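Local coordinates for Lmo2445 protein (Listeria monocytogenes EGD-e, PDB 5HZL) that is of unknown function but is a secreted, calcium-binding, internalin-like protein with leucine-rich repeats, a framework that in relatives commonly serves protein recognition, at residues A[221-227]-A[260-264]; A[273-279]-A[292-298]. All blocks are in the same frame, centred on the assembly; numbering follows the deposited sequence.

Contact 1 (A[221-227]-A[260-264])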
loop_
_atom_site.group_PDB
_atom_site.type_symbol
_atom_site.label_atom_id
_atom_site.label_comp_id
_atom_site.label_asym_id
_atom_site.label_seq_id
_atom_site.Cartn_x
_atom_site.Cartn_y
_atom_site.Cartn_z
ATOM N N PHE A 221 6.736 16.762 -13.884
ATOM C CA PHE A 221 7.262 15.373 -14.013
ATOM C C PHE A 221 6.124 14.382 -13.841
ATOM O O PHE A 221 5.671 14.170 -12.711
ATOM C CB PHE A 221 8.361 15.137 -12.961
ATOM C CG PHE A 221 8.918 13.741 -12.940
ATOM C CD1 PHE A 221 9.748 13.292 -13.954
ATOM C CD2 PHE A 221 8.655 12.884 -11.872
ATOM C CE1 PHE A 221 10.277 12.011 -13.928
ATOM C CE2 PHE A 221 9.184 11.601 -11.840
ATOM C CZ PHE A 221 9.995 11.165 -12.870
ATOM N N VAL A 222 5.664 13.779 -14.949
ATOM C CA VAL A 222 4.540 12.841 -14.907
ATOM C C VAL A 222 4.796 11.622 -15.796
ATOM O O VAL A 222 4.282 11.545 -16.924
ATOM C CB VAL A 222 3.224 13.528 -15.365
ATOM C CG1 VAL A 222 2.020 12.654 -14.982
ATOM C CG2 VAL A 222 3.062 14.911 -14.736
ATOM N N PRO A 223 5.578 10.650 -15.296
ATOM C CA PRO A 223 5.888 9.453 -16.075
ATOM C C PRO A 223 4.695 8.657 -16.580
ATOM O O PRO A 223 4.784 8.054 -17.646
ATOM C CB PRO A 223 6.709 8.611 -15.107
ATOM C CG PRO A 223 7.381 9.607 -14.259
ATOM C CD PRO A 223 6.370 10.694 -14.056
ATOM N N PHE A 224 3.602 8.668 -15.823
ATOM C CA PHE A 224 2.392 7.932 -16.189
ATOM C C PHE A 224 1.889 8.281 -17.592
ATOM O O PHE A 224 1.487 7.392 -18.345
ATOM C CB PHE A 224 1.282 8.185 -15.151
ATOM C CG PHE A 224 -0.006 7.464 -15.457
ATOM C CD1 PHE A 224 -0.981 8.063 -16.242
ATOM C CD2 PHE A 224 -0.237 6.178 -14.971
ATOM C CE1 PHE A 224 -2.157 7.399 -16.536
ATOM C CE2 PHE A 224 -1.415 5.513 -15.262
ATOM C CZ PHE A 224 -2.374 6.123 -16.047
ATOM N N ILE A 225 1.910 9.571 -17.929
ATOM C CA ILE A 225 1.451 10.046 -19.240
ATOM C C ILE A 225 2.125 9.310 -20.400
ATOM O O ILE A 225 1.471 8.897 -21.357
ATOM C CB ILE A 225 1.676 11.573 -19.395
ATOM C CG1 ILE A 225 0.761 12.336 -18.431
ATOM C CG2 ILE A 225 1.372 12.039 -20.818
ATOM C CD1 ILE A 225 1.002 13.831 -18.394
ATOM N N TYR A 226 3.429 9.130 -20.294
ATOM C CA TYR A 226 4.190 8.486 -21.342
ATOM C C TYR A 226 4.144 6.962 -21.274
ATOM O O TYR A 226 4.026 6.308 -22.298
ATOM C CB TYR A 226 5.617 9.016 -21.295
ATOM C CG TYR A 226 5.677 10.521 -21.429
ATOM C CD1 TYR A 226 5.520 11.342 -20.317
ATOM C CD2 TYR A 226 5.896 11.126 -22.666
ATOM C CE1 TYR A 226 5.576 12.719 -20.435
ATOM C CE2 TYR A 226 5.964 12.506 -22.792
ATOM C CZ TYR A 226 5.802 13.298 -21.675
ATOM O OH TYR A 226 5.864 14.665 -21.771
ATOM N N GLN A 227 4.238 6.404 -20.075
ATOM C CA GLN A 227 4.197 4.949 -19.874
ATOM C C GLN A 227 2.868 4.337 -20.324
ATOM O O GLN A 227 2.837 3.203 -20.796
ATOM C CB GLN A 227 4.461 4.624 -18.413
ATOM C CG GLN A 227 5.865 4.998 -17.971
ATOM C CD GLN A 227 6.103 4.819 -16.481
ATOM O OE1 GLN A 227 5.221 5.048 -15.650
ATOM N NE2 GLN A 227 7.308 4.429 -16.138
ATOM N N SER A 260 12.339 11.827 -22.021
ATOM C CA SER A 260 12.083 12.438 -20.691
ATOM C C SER A 260 10.623 12.286 -20.286
ATOM O O SER A 260 9.750 12.043 -21.135
ATOM C CB SER A 260 12.426 13.936 -20.671
ATOM O OG SER A 260 11.474 14.706 -21.388
ATOM N N TYR A 261 10.354 12.446 -18.992
ATOM C CA TYR A 261 8.975 12.356 -18.506
ATOM C C TYR A 261 8.428 13.730 -18.146
ATOM O O TYR A 261 7.446 13.831 -17.422
ATOM C CB TYR A 261 8.831 11.386 -17.332
ATOM C CG TYR A 261 9.170 9.943 -17.633
ATOM C CD1 TYR A 261 8.501 9.237 -18.625
ATOM C CD2 TYR A 261 10.098 9.254 -16.871
ATOM C CE1 TYR A 261 8.787 7.901 -18.892
ATOM C CE2 TYR A 261 10.391 7.908 -17.123
ATOM C CZ TYR A 261 9.731 7.228 -18.135
ATOM O OH TYR A 261 10.033 5.892 -18.368
HETATM N N MSE A 262 9.050 14.786 -18.662
HETATM C CA MSE A 262 8.573 16.136 -18.377
HETATM C C MSE A 262 7.498 16.498 -19.357
HETATM O O MSE A 262 7.615 16.215 -20.533
HETATM C CB MSE A 262 9.672 17.179 -18.461
HETATM C CG MSE A 262 10.839 16.854 -17.527
HETATM SE SE MSE A 262 10.381 16.771 -15.604
HETATM C CE MSE A 262 9.880 18.652 -15.301
ATOM N N TYR A 263 6.424 17.109 -18.862
ATOM C CA TYR A 263 5.305 17.551 -19.697
ATOM C C TYR A 263 5.133 19.050 -19.445
ATOM O O TYR A 263 5.061 19.495 -18.295
ATOM C CB TYR A 263 4.021 16.777 -19.384
ATOM C CG TYR A 263 2.901 17.145 -20.311
ATOM C CD1 TYR A 263 2.811 16.576 -21.576
ATOM C CD2 TYR A 263 1.936 18.069 -19.948
ATOM C CE1 TYR A 263 1.787 16.924 -22.457
ATOM C CE2 TYR A 263 0.905 18.419 -20.823
ATOM C CZ TYR A 263 0.834 17.845 -22.075
ATOM O OH TYR A 263 -0.186 18.189 -22.934
ATOM N N THR A 264 5.096 19.825 -20.521
ATOM C CA THR A 264 4.946 21.272 -20.434
ATOM C C THR A 264 3.484 21.640 -20.573
ATOM O O THR A 264 2.811 21.114 -21.458
ATOM C CB THR A 264 5.741 21.956 -21.564
ATOM O OG1 THR A 264 7.116 21.605 -21.441
ATOM C CG2 THR A 264 5.622 23.479 -21.505
#

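Contact 2 (A[273-279]-A[292-298])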
loop_
_atom_site.group_PDB
_atom_site.type_symbol
_atom_site.label_atom_id
_atom_site.label_comp_id
_atom_site.label_asym_id
_atom_site.label_seq_id
_atom_site.Cartn_x
_atom_site.Cartn_y
_atom_site.Cartn_z
ATOM N N GLY A 273 -1.767 35.445 -9.638
ATOM C CA GLY A 273 -2.652 34.935 -8.599
ATOM C C GLY A 273 -2.505 33.436 -8.460
ATOM O O GLY A 273 -1.582 32.826 -9.017
ATOM N N GLU A 274 -3.435 32.854 -7.713
ATOM C CA GLU A 274 -3.460 31.422 -7.442
ATOM C C GLU A 274 -4.126 30.649 -8.577
ATOM O O GLU A 274 -5.149 31.073 -9.104
ATOM C CB GLU A 274 -4.199 31.163 -6.128
ATOM C CG GLU A 274 -3.590 31.877 -4.923
ATOM C CD GLU A 274 -2.170 31.424 -4.597
ATOM O OE1 GLU A 274 -1.813 30.262 -4.895
ATOM O OE2 GLU A 274 -1.417 32.228 -4.011
ATOM N N HIS A 275 -3.534 29.517 -8.946
ATOM C CA HIS A 275 -4.054 28.670 -10.011
ATOM C C HIS A 275 -3.799 27.197 -9.683
ATOM O O HIS A 275 -2.691 26.818 -9.301
ATOM C CB HIS A 275 -3.393 29.006 -11.358
ATOM C CG HIS A 275 -3.703 30.379 -11.876
ATOM N ND1 HIS A 275 -4.840 30.663 -12.608
ATOM C CD2 HIS A 275 -3.016 31.543 -11.788
ATOM C CE1 HIS A 275 -4.846 31.944 -12.937
ATOM N NE2 HIS A 275 -3.750 32.500 -12.452
ATOM N N LEU A 276 -4.833 26.376 -9.826
ATOM C CA LEU A 276 -4.732 24.947 -9.595
ATOM C C LEU A 276 -4.839 24.326 -10.987
ATOM O O LEU A 276 -5.894 24.369 -11.622
ATOM C CB LEU A 276 -5.852 24.462 -8.680
ATOM C CG LEU A 276 -5.845 22.971 -8.359
ATOM C CD1 LEU A 276 -4.545 22.605 -7.648
ATOM C CD2 LEU A 276 -7.064 22.590 -7.529
ATOM N N LEU A 277 -3.738 23.768 -11.466
ATOM C CA LEU A 277 -3.701 23.164 -12.789
ATOM C C LEU A 277 -3.932 21.678 -12.688
ATOM O O LEU A 277 -3.446 21.033 -11.775
ATOM C CB LEU A 277 -2.369 23.477 -13.443
ATOM C CG LEU A 277 -2.236 24.974 -13.737
ATOM C CD1 LEU A 277 -0.791 25.376 -13.940
ATOM C CD2 LEU A 277 -3.092 25.365 -14.927
ATOM N N GLU A 278 -4.673 21.137 -13.638
ATOM C CA GLU A 278 -4.985 19.729 -13.629
ATOM C C GLU A 278 -4.847 19.091 -15.004
ATOM O O GLU A 278 -5.264 19.661 -15.999
ATOM C CB GLU A 278 -6.403 19.546 -13.084
ATOM C CG GLU A 278 -6.929 18.113 -13.105
ATOM C CD GLU A 278 -8.299 17.964 -12.460
ATOM O OE1 GLU A 278 -8.541 18.560 -11.384
ATOM O OE2 GLU A 278 -9.133 17.219 -13.022
ATOM N N ILE A 279 -4.240 17.910 -15.024
ATOM C CA ILE A 279 -4.065 17.114 -16.220
ATOM C C ILE A 279 -5.002 15.942 -15.976
ATOM O O ILE A 279 -4.779 15.161 -15.071
ATOM C CB ILE A 279 -2.626 16.608 -16.389
ATOM C CG1 ILE A 279 -1.663 17.791 -16.488
ATOM C CG2 ILE A 279 -2.516 15.751 -17.644
ATOM C CD1 ILE A 279 -0.195 17.408 -16.569
ATOM N N TYR A 292 -3.993 14.559 -12.272
ATOM C CA TYR A 292 -2.924 15.125 -11.441
ATOM C C TYR A 292 -3.034 16.626 -11.266
ATOM O O TYR A 292 -3.103 17.328 -12.241
ATOM C CB TYR A 292 -1.575 14.787 -12.065
ATOM C CG TYR A 292 -1.365 13.300 -12.202
ATOM C CD1 TYR A 292 -1.009 12.532 -11.103
ATOM C CD2 TYR A 292 -1.521 12.657 -13.423
ATOM C CE1 TYR A 292 -0.811 11.158 -11.205
ATOM C CE2 TYR A 292 -1.326 11.284 -13.533
ATOM C CZ TYR A 292 -0.972 10.538 -12.413
ATOM O OH TYR A 292 -0.773 9.186 -12.514
ATOM N N ASP A 293 -3.043 17.105 -10.021
ATOM C CA ASP A 293 -3.137 18.545 -9.720
ATOM C C ASP A 293 -1.790 19.181 -9.398
ATOM O O ASP A 293 -0.934 18.581 -8.739
ATOM C CB ASP A 293 -4.099 18.828 -8.558
ATOM C CG ASP A 293 -5.565 18.635 -8.926
ATOM O OD1 ASP A 293 -5.886 18.256 -10.079
ATOM O OD2 ASP A 293 -6.406 18.884 -8.034
ATOM N N PHE A 294 -1.631 20.420 -9.848
ATOM C CA PHE A 294 -0.409 21.179 -9.660
ATOM C C PHE A 294 -0.783 22.558 -9.145
ATOM O O PHE A 294 -1.211 23.391 -9.929
ATOM C CB PHE A 294 0.326 21.274 -10.999
ATOM C CG PHE A 294 0.558 19.939 -11.643
ATOM C CD1 PHE A 294 1.655 19.169 -11.297
ATOM C CD2 PHE A 294 -0.334 19.437 -12.570
ATOM C CE1 PHE A 294 1.870 17.927 -11.877
ATOM C CE2 PHE A 294 -0.127 18.197 -13.159
ATOM C CZ PHE A 294 0.971 17.437 -12.813
ATOM N N PRO A 295 -0.682 22.789 -7.817
ATOM C CA PRO A 295 -0.995 24.127 -7.291
ATOM C C PRO A 295 0.105 25.098 -7.723
ATOM O O PRO A 295 1.290 24.817 -7.532
ATOM C CB PRO A 295 -0.998 23.935 -5.769
ATOM C CG PRO A 295 -1.033 22.465 -5.545
ATOM C CD PRO A 295 -0.384 21.835 -6.735
ATOM N N VAL A 296 -0.284 26.218 -8.318
ATOM C CA VAL A 296 0.678 27.196 -8.803
ATOM C C VAL A 296 0.310 28.630 -8.449
ATOM O O VAL A 296 -0.861 29.007 -8.459
ATOM C CB VAL A 296 0.823 27.085 -10.338
ATOM C CG1 VAL A 296 1.793 28.138 -10.888
ATOM C CG2 VAL A 296 1.302 25.687 -10.714
ATOM N N THR A 297 1.342 29.410 -8.133
ATOM C CA THR A 297 1.215 30.822 -7.811
ATOM C C THR A 297 2.002 31.539 -8.892
ATOM O O THR A 297 3.200 31.306 -9.039
ATOM C CB THR A 297 1.801 31.150 -6.431
ATOM O OG1 THR A 297 1.114 30.378 -5.442
ATOM C CG2 THR A 297 1.657 32.638 -6.118
ATOM N N ILE A 298 1.315 32.383 -9.656
ATOM C CA ILE A 298 1.930 33.142 -10.728
ATOM C C ILE A 298 2.141 34.572 -10.221
ATOM O O ILE A 298 1.199 35.181 -9.697
ATOM C CB ILE A 298 1.031 33.130 -11.981
ATOM C CG1 ILE A 298 0.757 31.694 -12.422
ATOM C CG2 ILE A 298 1.689 33.872 -13.134
ATOM C CD1 ILE A 298 -0.178 31.580 -13.604
#

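Contact 1 (A[221-227]-A[260-264])
A short two-stranded antiparallel pairing that leads, past Val-222, into a short helix packed against the partner strand forms this contact in the C-terminal domain, close to the leucine-rich repeats. Phe-221 faces Met-262 as a non-hydrogen-bonded pair, and next to it Val-222 N donates a hydrogen bond to Tyr-261 O at 3.0 Å. The axis of helix 223-227 lies nearly perpendicular (98°) to strand 262-264. Tyr-261 loses the most surface here: its ring takes Pro-223 CB over one face in a CH-pi contact, 3.9 Å from the ring centroid, while Phe-221 CE1 and Tyr-226 CB lie at its edge. Tyr-226 reaches from helix to strand, where its OH makes a weak hydrogen bond to Met-262 O (2.6 Å). The selenium of selenomethionine Met-262 sits at the Phe-221 ring edge, 5.2 Å from its centroid, a Met-aromatic contact. The side chains of Tyr-261 and Glu-163, a calcium ligand, approach to about 3 Å, and Gln-227 OE1 accepts a hydrogen bond from Ile-185 N, so the contact borders the repeats. Towards the mixed sheet, Ile-225 and Tyr-263 pack on Ile-279 of strand 273-281, and Val-222 and Phe-224 on Tyr-292 of strand 290-298.

Contact 2 (A[273-279]-A[292-298])
Phe-294, Ile-279 and Asp-293 lose the most surface where strands 273-279 and 292-298 pair in antiparallel register. Phe-294 is held by its backbone in a hydrogen-bonded pair with Leu-277, Phe-294 N to Leu-277 O at 2.7 Å and Leu-277 N to Phe-294 O at 3.0 Å. Its ring slants across to the next inward-facing position, where Phe-294 CE2 meets Ile-279 CD1 at 3.5 Å. Ile-279 in turn pairs with Tyr-292 through two backbone bonds, Ile-279 N to Tyr-292 O at 3.1 Å and Tyr-292 N to Ile-279 O at 3.0 Å. Leu-277 CD1 and Val-296 CG2 (3.9 Å) extend this apolar face toward His-275 and Ile-298, and Val-220 packs on Phe-294 and Ile-279.

Asp-293 belongs to the other face, with Glu-274, Leu-276, Glu-278, Pro-295 and Thr-297. Its OD1 lies 3.0 Å from Glu-278 OE1, a close approach of two carboxylate oxygens that are not hydrogen-bonded to each other; Glu-278 OE2 also has a long, weak ion pair with Lys-243. Further along, Thr-297 OG1 donates to Glu-274 OE1 at 3.0 Å. Pro-295 has no amide hydrogen, but it occupies a non-hydrogen-bonded position opposite Leu-276, so the bonds between these strands are unbroken.

Asn-245 and Lys-243 bond to the backbone of one strand, Ala-205, Tyr-207 and Thr-210 to that of the other. The pair is thus a beta hairpin in the interior of a mixed sheet, with a mainly apolar face turned inward, an arrangement consistent with the immunoglobulin-like E-set beta sandwich.

Overall arrangement
Both contacts lie in the C-terminal domain, their centres about 17 Å apart, and follow in series: contact 1 closes with strand 262-264 before strand 273-281 opens contact 2. Contact 1 combines the small pair 219-221/262-264 with helix 223-227, contact 2 lies in the mixed sheet, and side chains of strand, loop and helix join them. Val-222 CG2 lies 3.8 Å from Phe-294 CZ, Tyr-263 CD2 lies 4.0 Å from Ile-279 CD1, and Phe-224 CB lies 3.5 Å from Tyr-292 OH. The inward side of the hairpin therefore shares one apolar interior with contact 1. Hydrogen bonds of Gln-227 with Ile-185 and Tyr-292 with Leu-182 are consistent with this domain packing against the end of the repeats.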